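Local coordinates for B-cell differentiation antigen CD72 (Mus musculus, PDB 5B1R), which acts as a B-cell co-receptor with positive and negative roles, recognises the Sm/ribonucleoprotein self-antigen and inhibits receptor signalling on coligation, here as its C-type lectin-like domain, at residues 22-26 against 27-31; 47-50 against 51-54; 53-57 against 58-62. The protein carries 2 engineered substitutions. One frame throughout, in Å; residues are numbered along the deposited sequence.

Interaction 1. Residues 22-26 against 27-31; sequences TLRSL and EESQK. Unlike the reference sequence in segment 22-26: R24 (reference Gly).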
loop_
_atom_site.group_PDB
_atom_site.type_symbol
_atom_site.label_atom_id
_atom_site.label_comp_id
_atom_site.label_asym_id
_atom_site.label_seq_id
_atom_site.Cartn_x
_atom_site.Cartn_y
_atom_site.Cartn_z
ATOM N N THR A 22 9.633 -4.549 -6.963
ATOM C CA THR A 22 10.785 -5.226 -6.364
ATOM C C THR A 22 10.358 -6.003 -5.141
ATOM O O THR A 22 9.689 -5.474 -4.255
ATOM C CB THR A 22 11.839 -4.182 -5.944
ATOM O OG1 THR A 22 12.156 -3.366 -7.080
ATOM C CG2 THR A 22 13.123 -4.826 -5.395
ATOM N N LEU A 23 10.776 -7.261 -5.073
ATOM C CA LEU A 23 10.424 -8.110 -3.945
ATOM C C LEU A 23 11.281 -7.755 -2.730
ATOM O O LEU A 23 12.515 -7.808 -2.791
ATOM C CB LEU A 23 10.594 -9.595 -4.287
ATOM C CG LEU A 23 9.839 -10.098 -5.520
ATOM C CD1 LEU A 23 10.025 -11.605 -5.648
ATOM C CD2 LEU A 23 8.358 -9.730 -5.486
ATOM N N ARG A 24 10.633 -7.432 -1.614
ATOM C CA ARG A 24 11.332 -7.103 -0.373
ATOM C C ARG A 24 10.520 -7.573 0.827
ATOM O O ARG A 24 9.309 -7.757 0.741
ATOM C CB ARG A 24 11.538 -5.593 -0.213
ATOM C CG ARG A 24 12.211 -4.877 -1.359
ATOM C CD ARG A 24 12.387 -3.414 -1.011
ATOM N NE ARG A 24 13.039 -2.660 -2.090
ATOM C CZ ARG A 24 12.403 -2.059 -3.082
ATOM N NH1 ARG A 24 11.086 -2.108 -3.155
ATOM N NH2 ARG A 24 13.121 -1.407 -3.998
ATOM N N SER A 25 11.185 -7.708 1.963
ATOM C CA SER A 25 10.489 -7.852 3.240
ATOM C C SER A 25 9.700 -6.582 3.547
ATOM O O SER A 25 9.865 -5.554 2.882
ATOM C CB SER A 25 11.501 -8.070 4.354
ATOM O OG SER A 25 12.320 -6.918 4.494
ATOM N N LEU A 26 8.859 -6.639 4.571
ATOM C CA LEU A 26 8.140 -5.444 4.957
ATOM C C LEU A 26 9.114 -4.346 5.351
ATOM O O LEU A 26 8.987 -3.213 4.901
ATOM C CB LEU A 26 7.102 -5.739 6.056
ATOM C CG LEU A 26 6.203 -4.557 6.485
ATOM C CD1 LEU A 26 6.881 -3.542 7.414
ATOM C CD2 LEU A 26 5.571 -3.855 5.283
ATOM N N GLU A 27 10.072 -4.690 6.213
ATOM C CA GLU A 27 11.018 -3.704 6.712
ATOM C C GLU A 27 11.787 -3.067 5.563
ATOM O O GLU A 27 11.992 -1.845 5.551
ATOM C CB GLU A 27 11.984 -4.370 7.690
ATOM C CG GLU A 27 13.153 -3.526 8.152
ATOM C CD GLU A 27 13.970 -4.235 9.219
ATOM O OE1 GLU A 27 13.431 -4.466 10.321
ATOM O OE2 GLU A 27 15.142 -4.576 8.957
ATOM N N GLU A 28 12.228 -3.877 4.599
ATOM C CA GLU A 28 12.982 -3.304 3.484
ATOM C C GLU A 28 12.067 -2.482 2.563
ATOM O O GLU A 28 12.510 -1.491 1.974
ATOM C CB GLU A 28 13.756 -4.399 2.741
ATOM C CG GLU A 28 14.945 -4.941 3.542
ATOM C CD GLU A 28 15.998 -3.886 3.832
ATOM O OE1 GLU A 28 16.398 -3.181 2.891
ATOM O OE2 GLU A 28 16.442 -3.788 5.001
ATOM N N SER A 29 10.794 -2.869 2.456
ATOM C CA SER A 29 9.827 -2.060 1.706
ATOM C C SER A 29 9.618 -0.701 2.393
ATOM O O SER A 29 9.584 0.346 1.735
ATOM C CB SER A 29 8.490 -2.805 1.566
ATOM O OG SER A 29 8.634 -4.031 0.853
ATOM N N GLN A 30 9.475 -0.715 3.715
ATOM C CA GLN A 30 9.352 0.531 4.471
ATOM C C GLN A 30 10.566 1.435 4.270
ATOM O O GLN A 30 10.427 2.629 3.998
ATOM C CB GLN A 30 9.140 0.248 5.956
ATOM C CG GLN A 30 8.872 1.503 6.763
ATOM C CD GLN A 30 8.498 1.199 8.194
ATOM O OE1 GLN A 30 8.934 0.197 8.762
ATOM N NE2 GLN A 30 7.683 2.062 8.787
ATOM N N LYS A 31 11.755 0.850 4.342
ATOM C CA LYS A 31 12.973 1.622 4.152
ATOM C C LYS A 31 13.033 2.192 2.740
ATOM O O LYS A 31 13.459 3.336 2.536
ATOM C CB LYS A 31 14.186 0.750 4.438
ATOM C CG LYS A 31 14.410 0.526 5.923
ATOM C CD LYS A 31 15.371 -0.632 6.216
ATOM C CE LYS A 31 16.824 -0.276 5.931
ATOM N NZ LYS A 31 17.168 -0.271 4.480
HETATM O O HOH W 1 8.990 -3.875 -2.043
#
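S25 and S29 face each other across the first turn of a helix, with the carbonyl of S25 gripped from two sides. S29 OG donates to S25 O at 2.8 Å from above the carbonyl plane, while the backbone donor S29 N reaches S25 O at 2.9 Å from the opposite face. The hydroxyl can fold back in this way because OG stands beside its own backbone N, anti to the carbonyl carbon (chi1 -61°). S25 uses its hydroxyl in the reverse sense: OG accepts from E28 N at 3.0 Å, with an N-H...O angle of 161°. This is an N-cap, formed where strand 23-24 ends and helix 26-35 begins. That helix corresponds to the first, long helix of the C-type lectin fold, and farther along it C33 is expected to form a disulfide with C113. The methylenes of E28 pack against the same hydroxyl, E28 CB lying 3.4 Å from S25 OG. R24, at a position where the reference sequence has glycine, runs alongside the start of the helix. Its CB meets S29 OG at 3.5 Å, and its extended chain then carries CD to 3.6 Å from E28 O. One water ties the group together, giving its protons to T22 O and S29 OG and accepting from R24 NH1, which also bonds S20 OG. The R24 guanidinium has T22 CB over one face and makes a cation-pi contact with Y32. L26 O accepts from Q30 N at 2.8 Å, while the L26 side chain leans on W70 and L40.

Interaction 2. Residues 47-50 against 51-54; sequences SKYY and YEVS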
loop_
_atom_site.group_PDB
_atom_site.type_symbol
_atom_site.label_atom_id
_atom_site.label_comp_id
_atom_site.label_asym_id
_atom_site.label_seq_id
_atom_site.Cartn_x
_atom_site.Cartn_y
_atom_site.Cartn_z
ATOM N N SER A 47 -13.014 0.521 6.853
ATOM C CA SER A 47 -12.945 -0.912 7.104
ATOM C C SER A 47 -13.882 -1.258 8.247
ATOM O O SER A 47 -13.826 -0.649 9.315
ATOM C CB SER A 47 -11.520 -1.357 7.437
ATOM O OG SER A 47 -11.015 -0.690 8.582
ATOM N N LYS A 48 -14.785 -2.192 8.004
ATOM C CA LYS A 48 -15.688 -2.650 9.055
ATOM C C LYS A 48 -15.156 -3.909 9.719
ATOM O O LYS A 48 -15.463 -4.174 10.882
ATOM C CB LYS A 48 -17.088 -2.910 8.498
ATOM C CG LYS A 48 -18.097 -3.316 9.568
ATOM C CD LYS A 48 -19.476 -3.456 8.980
ATOM C CE LYS A 48 -20.480 -3.870 10.047
ATOM N NZ LYS A 48 -21.838 -4.083 9.485
ATOM N N TYR A 49 -14.383 -4.691 8.965
ATOM C CA TYR A 49 -13.775 -5.918 9.464
ATOM C C TYR A 49 -12.313 -5.908 9.082
ATOM O O TYR A 49 -11.917 -5.199 8.160
ATOM C CB TYR A 49 -14.461 -7.151 8.862
ATOM C CG TYR A 49 -15.943 -7.206 9.152
ATOM C CD1 TYR A 49 -16.407 -7.463 10.434
ATOM C CD2 TYR A 49 -16.875 -6.964 8.152
ATOM C CE1 TYR A 49 -17.764 -7.502 10.708
ATOM C CE2 TYR A 49 -18.234 -7.003 8.416
ATOM C CZ TYR A 49 -18.668 -7.268 9.692
ATOM O OH TYR A 49 -20.018 -7.294 9.945
ATOM N N TYR A 50 -11.524 -6.716 9.776
ATOM C CA TYR A 50 -10.072 -6.620 9.675
ATOM C C TYR A 50 -9.550 -6.860 8.260
ATOM O O TYR A 50 -8.496 -6.332 7.903
ATOM C CB TYR A 50 -9.387 -7.596 10.649
ATOM C CG TYR A 50 -9.554 -9.055 10.261
ATOM C CD1 TYR A 50 -8.649 -9.675 9.404
ATOM C CD2 TYR A 50 -10.622 -9.806 10.744
ATOM C CE1 TYR A 50 -8.815 -10.991 9.019
ATOM C CE2 TYR A 50 -10.791 -11.143 10.370
ATOM C CZ TYR A 50 -9.875 -11.725 9.515
ATOM O OH TYR A 50 -10.018 -13.041 9.130
ATOM N N TYR A 51 -10.261 -7.664 7.470
ATOM C CA TYR A 51 -9.779 -8.045 6.139
ATOM C C TYR A 51 -10.219 -7.075 5.051
ATOM O O TYR A 51 -9.815 -7.210 3.889
ATOM C CB TYR A 51 -10.255 -9.462 5.782
ATOM C CG TYR A 51 -11.760 -9.621 5.903
ATOM C CD1 TYR A 51 -12.615 -9.140 4.912
ATOM C CD2 TYR A 51 -12.333 -10.222 7.023
ATOM C CE1 TYR A 51 -13.994 -9.252 5.025
ATOM C CE2 TYR A 51 -13.714 -10.338 7.141
ATOM C CZ TYR A 51 -14.534 -9.853 6.134
ATOM O OH TYR A 51 -15.905 -9.968 6.238
ATOM N N GLU A 52 -11.077 -6.115 5.399
ATOM C CA GLU A 52 -11.613 -5.215 4.384
ATOM C C GLU A 52 -10.634 -4.128 4.006
ATOM O O GLU A 52 -10.045 -3.496 4.877
ATOM C CB GLU A 52 -12.882 -4.538 4.884
ATOM C CG GLU A 52 -14.068 -5.462 4.943
ATOM C CD GLU A 52 -15.363 -4.747 5.247
ATOM O OE1 GLU A 52 -15.330 -3.633 5.809
ATOM O OE2 GLU A 52 -16.426 -5.306 4.917
ATOM N N VAL A 53 -10.501 -3.872 2.707
ATOM C CA VAL A 53 -9.711 -2.738 2.249
ATOM C C VAL A 53 -10.417 -2.122 1.056
ATOM O O VAL A 53 -11.017 -2.819 0.250
ATOM C CB VAL A 53 -8.257 -3.182 1.900
ATOM C CG1 VAL A 53 -8.204 -4.086 0.690
ATOM C CG2 VAL A 53 -7.372 -1.991 1.695
ATOM N N SER A 54 -10.385 -0.802 0.979
ATOM C CA SER A 54 -10.971 -0.077 -0.138
ATOM C C SER A 54 -9.855 0.719 -0.796
ATOM O O SER A 54 -9.262 1.585 -0.158
ATOM C CB SER A 54 -12.032 0.880 0.382
ATOM O OG SER A 54 -12.487 1.708 -0.666
HETATM O O HOH W 2 -8.555 -3.724 7.139
#
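Three consecutive tyrosines, Y49, Y50 and Y51, gather into one aromatic cluster at the surface, with the middle ring turned almost perpendicular to the third. Y51 offers its edge to the face of Y50 in a T-shaped stack, centroids 5.2 Å apart and planes at 85°. The side chain of Y51 also lays its CB over the same Y50 ring. Over one face of the Y51 ring comes Y49. These two rings extend in the same direction and are almost coplanar in tilt, yet so displaced that they hardly stack; the real contact is a CH-pi one, Y49 CB standing 4.1 Å from the centroid of the Y51 ring. A type I beta turn from Y49 to E52 sets this up, closed by E52 N donating to Y49 O at 3.0 Å. The E52 side chain reaches back across the turn: extended, and with CG anti to the carbonyl carbon (chi1 -73°), it brings OE1 to 2.7 Å from K48 N. The amide approaches on the anti side of OE1, well tilted out of the carboxylate plane (29°). The second carboxylate oxygen, E52 OE2, lies at the edge of the Y49 ring, 3.7 Å from CD2. The turn belongs to the long loop between strand 39-40 and helix 57-60. Y50 touches W77, from the loop that follows strand 69-70, and a backbone hydrogen bond between Y51 and R100 ties the turn to strand 97-104 of the three-stranded sheet.

Interaction 3. Residues 53-57 against 58-62; sequences VSLPS and GLEEL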
loop_
_atom_site.group_PDB
_atom_site.type_symbol
_atom_site.label_atom_id
_atom_site.label_comp_id
_atom_site.label_asym_id
_atom_site.label_seq_id
_atom_site.Cartn_x
_atom_site.Cartn_y
_atom_site.Cartn_z
ATOM N N VAL A 53 -10.501 -3.872 2.707
ATOM C CA VAL A 53 -9.711 -2.738 2.249
ATOM C C VAL A 53 -10.417 -2.122 1.056
ATOM O O VAL A 53 -11.017 -2.819 0.250
ATOM C CB VAL A 53 -8.257 -3.182 1.900
ATOM C CG1 VAL A 53 -8.204 -4.086 0.690
ATOM C CG2 VAL A 53 -7.372 -1.991 1.695
ATOM N N SER A 54 -10.385 -0.802 0.979
ATOM C CA SER A 54 -10.971 -0.077 -0.138
ATOM C C SER A 54 -9.855 0.719 -0.796
ATOM O O SER A 54 -9.262 1.585 -0.158
ATOM C CB SER A 54 -12.032 0.880 0.382
ATOM O OG SER A 54 -12.487 1.708 -0.666
ATOM N N LEU A 55 -9.580 0.412 -2.063
ATOM C CA LEU A 55 -8.492 1.033 -2.814
ATOM C C LEU A 55 -9.058 1.997 -3.840
ATOM O O LEU A 55 -10.139 1.758 -4.374
ATOM C CB LEU A 55 -7.715 -0.042 -3.573
ATOM C CG LEU A 55 -7.160 -1.200 -2.734
ATOM C CD1 LEU A 55 -6.600 -2.288 -3.630
ATOM C CD2 LEU A 55 -6.072 -0.701 -1.792
ATOM N N PRO A 56 -8.315 3.064 -4.167
ATOM C CA PRO A 56 -8.748 3.915 -5.285
ATOM C C PRO A 56 -8.639 3.151 -6.600
ATOM O O PRO A 56 -7.710 2.350 -6.782
ATOM C CB PRO A 56 -7.771 5.090 -5.247
ATOM C CG PRO A 56 -6.746 4.757 -4.311
ATOM C CD PRO A 56 -7.079 3.540 -3.531
ATOM N N SER A 57 -9.587 3.371 -7.505
ATOM C CA SER A 57 -9.637 2.630 -8.761
ATOM C C SER A 57 -8.356 2.739 -9.575
ATOM O O SER A 57 -7.906 1.762 -10.180
ATOM C CB SER A 57 -10.799 3.122 -9.618
ATOM O OG SER A 57 -12.034 2.931 -8.956
ATOM N N GLY A 58 -7.773 3.939 -9.605
ATOM C CA GLY A 58 -6.599 4.147 -10.435
ATOM C C GLY A 58 -5.444 3.273 -10.000
ATOM O O GLY A 58 -4.655 2.815 -10.827
ATOM N N LEU A 59 -5.341 3.052 -8.692
ATOM C CA LEU A 59 -4.322 2.167 -8.152
ATOM C C LEU A 59 -4.709 0.701 -8.369
ATOM O O LEU A 59 -3.901 -0.105 -8.864
ATOM C CB LEU A 59 -4.106 2.447 -6.658
ATOM C CG LEU A 59 -3.187 1.472 -5.921
ATOM C CD1 LEU A 59 -1.756 1.505 -6.438
ATOM C CD2 LEU A 59 -3.234 1.799 -4.438
ATOM N N GLU A 60 -5.934 0.341 -7.979
ATOM C CA GLU A 60 -6.366 -1.046 -8.011
ATOM C C GLU A 60 -6.204 -1.641 -9.406
ATOM O O GLU A 60 -5.760 -2.780 -9.556
ATOM C CB GLU A 60 -7.815 -1.136 -7.536
ATOM C CG GLU A 60 -8.337 -2.560 -7.480
ATOM C CD GLU A 60 -9.642 -2.715 -6.721
ATOM O OE1 GLU A 60 -10.015 -1.804 -5.939
ATOM O OE2 GLU A 60 -10.282 -3.778 -6.885
ATOM N N GLU A 61 -6.522 -0.854 -10.431
ATOM C CA GLU A 61 -6.490 -1.351 -11.798
ATOM C C GLU A 61 -5.094 -1.638 -12.318
ATOM O O GLU A 61 -4.950 -2.358 -13.308
ATOM C CB GLU A 61 -7.187 -0.369 -12.727
ATOM C CG GLU A 61 -8.688 -0.284 -12.495
ATOM C CD GLU A 61 -9.387 0.670 -13.457
ATOM O OE1 GLU A 61 -10.556 1.023 -13.185
ATOM O OE2 GLU A 61 -8.777 1.068 -14.479
ATOM N N LEU A 62 -4.072 -1.101 -11.653
ATOM C CA LEU A 62 -2.683 -1.330 -12.047
ATOM C C LEU A 62 -1.980 -2.423 -11.243
ATOM O O LEU A 62 -0.843 -2.784 -11.538
ATOM C CB LEU A 62 -1.883 -0.027 -11.981
ATOM C CG LEU A 62 -2.275 0.957 -13.085
ATOM C CD1 LEU A 62 -1.646 2.318 -12.822
ATOM C CD2 LEU A 62 -1.822 0.419 -14.430
HETATM O O HOH W 3 -10.999 -1.676 -3.422
HETATM O O HOH W 4 -11.385 0.445 -6.634
#
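L55 and E60 meet with their side chains crossing at about a right angle, L55 CB lying 3.7 Å from the carboxylate oxygen E60 OE1. Two waters, each 2.7 Å from E60 OE1, donate to it. One also accepts from L55 N, and the other gives its second proton to L55 O. The carboxylate is thereby linked to both polar backbone atoms of L55. E60 reaches so far because its chain is extended, starting from a CG placed anti to the backbone N (chi1 -178°). The helix that carries E60 opens at P56, its N-cap residue. P56 O accepts from E60 N at 2.9 Å in a nearly straight bond (172° at the hydrogen), and a weak bond from L59 N, 3.1 Å from P56 O, completes its grip. The next i to i+4 bond is E61 N donating to S57 O at 3.0 Å. The CB and CG methylenes of E61 lie against that carbonyl oxygen, E61 CG being 3.2 Å from S57 O. On the inward side the ring of P56 rests against L59, with P56 CG 4.2 Å from L59 CB. Both sit on F17 of strand 15-21, and L59 also reaches I19, I10 and F43, while P56 touches Y12. L55 and E60 together lie against W98 of strand 97-104. A proline-led short helix, packed through P56, L59 and L62 onto strands 10-12 and 15-21 of the five-stranded sheet and with E60 touching the three-stranded sheet, is consistent with the second, shorter helix of the C-type lectin fold.

Overall arrangement
All three contacts are local ones within the single C-type lectin-like domain and follow one another along the chain. Interaction 1 starts helix 26-35; after strand 39-40 the chain enters the long loop of interaction 2, which runs straight into interaction 3 at the start of helix 57-60, V53 and S54 being common to both. The centres of interactions 2 and 3 are about 14 Å apart. Interaction 1 lies on the opposite side of the chain's centre, about 23 and 21 Å (centre to centre) from the other two. Helix 26-35 touches strands 39-40, 69-70 and 109-119, helix 57-60 touches strands 10-12 and 15-21, and the turn bonds to strand 97-104, so the sites involve both sheets of the domain.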